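Local coordinates for spondin-1 (Homo sapiens, PDB 2ZOU), which is a secreted extracellular-matrix glycoprotein, also called F-spondin, that probably acts in cell adhesion through modules such as its reeler domain, at residues A[77-80]-A[84-87]. Numbering follows the deposited sequence.
Sequences FQII and ETQF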
loop_
_atom_site.group_PDB
_atom_site.type_symbol
_atom_site.label_atom_id
_atom_site.label_comp_id
_atom_site.label_asym_id
_atom_site.label_seq_id
_atom_site.Cartn_x
_atom_site.Cartn_y
_atom_site.Cartn_z
ATOM N N PHE A 77 2.866 -4.097 -8.273
ATOM C CA PHE A 77 1.786 -4.812 -7.625
ATOM C C PHE A 77 1.173 -5.854 -8.550
ATOM O O PHE A 77 1.108 -5.668 -9.769
ATOM C CB PHE A 77 0.704 -3.863 -7.145
ATOM C CG PHE A 77 1.123 -2.997 -6.005
ATOM C CD1 PHE A 77 1.221 -3.506 -4.705
ATOM C CD2 PHE A 77 1.387 -1.648 -6.218
ATOM C CE1 PHE A 77 1.592 -2.681 -3.630
ATOM C CE2 PHE A 77 1.760 -0.820 -5.155
ATOM C CZ PHE A 77 1.863 -1.324 -3.868
ATOM N N GLN A 78 0.707 -6.947 -7.951
ATOM C CA GLN A 78 -0.025 -7.985 -8.657
ATOM C C GLN A 78 -1.293 -8.355 -7.889
ATOM O O GLN A 78 -1.233 -8.688 -6.706
ATOM C CB GLN A 78 0.844 -9.215 -8.865
ATOM C CG GLN A 78 0.137 -10.309 -9.667
ATOM C CD GLN A 78 0.979 -11.541 -9.862
ATOM O OE1 GLN A 78 1.994 -11.724 -9.204
ATOM N NE2 GLN A 78 0.555 -12.399 -10.776
ATOM N N ILE A 79 -2.435 -8.272 -8.559
ATOM C CA ILE A 79 -3.720 -8.553 -7.947
ATOM C C ILE A 79 -3.816 -10.041 -7.595
ATOM O O ILE A 79 -3.458 -10.913 -8.389
ATOM C CB ILE A 79 -4.885 -8.138 -8.896
ATOM C CG1 ILE A 79 -4.817 -6.635 -9.207
ATOM C CG2 ILE A 79 -6.258 -8.560 -8.347
ATOM C CD1 ILE A 79 -4.971 -5.702 -8.012
ATOM N N ILE A 80 -4.271 -10.312 -6.379
ATOM C CA ILE A 80 -4.583 -11.673 -5.948
ATOM C C ILE A 80 -6.091 -11.946 -6.053
ATOM O O ILE A 80 -6.514 -12.952 -6.635
ATOM C CB ILE A 80 -4.091 -11.898 -4.492
ATOM C CG1 ILE A 80 -2.577 -11.731 -4.408
ATOM C CG2 ILE A 80 -4.531 -13.278 -3.956
ATOM C CD1 ILE A 80 -2.027 -11.717 -2.987
ATOM N N GLU A 84 -12.017 -8.104 -5.183
ATOM C CA GLU A 84 -11.842 -7.213 -4.040
ATOM C C GLU A 84 -10.976 -5.996 -4.368
ATOM O O GLU A 84 -11.138 -4.936 -3.771
ATOM C CB GLU A 84 -11.257 -7.971 -2.839
ATOM C CG GLU A 84 -11.877 -9.362 -2.539
ATOM C CD GLU A 84 -13.396 -9.353 -2.288
ATOM O OE1 GLU A 84 -13.973 -8.290 -1.960
ATOM O OE2 GLU A 84 -14.024 -10.433 -2.416
ATOM N N THR A 85 -10.054 -6.156 -5.313
ATOM C CA THR A 85 -9.056 -5.132 -5.591
ATOM C C THR A 85 -8.880 -4.919 -7.092
ATOM O O THR A 85 -9.098 -5.834 -7.889
ATOM C CB THR A 85 -7.693 -5.504 -4.997
ATOM O OG1 THR A 85 -7.213 -6.701 -5.632
ATOM C CG2 THR A 85 -7.784 -5.715 -3.471
ATOM N N GLN A 86 -8.483 -3.707 -7.464
ATOM C CA GLN A 86 -8.144 -3.383 -8.857
ATOM C C GLN A 86 -7.172 -2.224 -8.878
ATOM O O GLN A 86 -6.959 -1.576 -7.854
ATOM C CB GLN A 86 -9.401 -3.004 -9.648
ATOM C CG GLN A 86 -10.042 -1.694 -9.189
ATOM C CD GLN A 86 -11.208 -1.293 -10.068
ATOM O OE1 GLN A 86 -12.165 -2.045 -10.225
ATOM N NE2 GLN A 86 -11.123 -0.111 -10.667
ATOM N N PHE A 87 -6.574 -1.953 -10.031
ATOM C CA PHE A 87 -5.789 -0.735 -10.187
ATOM C C PHE A 87 -6.687 0.468 -10.433
ATOM O O PHE A 87 -7.710 0.356 -11.109
ATOM C CB PHE A 87 -4.743 -0.900 -11.292
ATOM C CG PHE A 87 -3.666 -1.872 -10.934
ATOM C CD1 PHE A 87 -2.639 -1.485 -10.077
ATOM C CD2 PHE A 87 -3.698 -3.177 -11.411
ATOM C CE1 PHE A 87 -1.648 -2.376 -9.708
ATOM C CE2 PHE A 87 -2.699 -4.093 -11.039
ATOM C CZ PHE A 87 -1.680 -3.685 -10.181
HETATM O O HOH W 1 -5.571 -8.583 -4.667
#
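F77 meets the far end of the F87 ring through its CB and carbonyl O: CB of F77 lies 3.8 Å from CE1 of F87, and O of F77 sits 3.4 Å from CZ of F87, near the plane of that ring at its edge. With CG of F77 anti to its own carbonyl carbon (chi1 -69°), the F77 ring leads away from this seam into the core, among L58, A60, V95 and W110, where a large aromatic fits. Q78 points the other way, as a polar residue on the outer side of an edge strand should. I79 then fills the gap between the strands. Its CG1 lies 3.8 Å from CE2 of F87, and CD1 lies over one face of that ring, while CD1 and CG2 each approach OG1 of T85 to 3.4 Å. An alanine in place of I79 is likely to uncover that face of F87 and open a gap beside T85. The backbone N of I80 donates to a water that also bonds T85 OG1; threonine fits because its hydroxyl also hydrogen-bonds D81 O, while its side chain packs on F56 and V95. Segments 77-79 and 85-87, axes at 134°, belong to outermost strands of different sheets, joined here by side chains and water at this edge of the reeler β-sandwich.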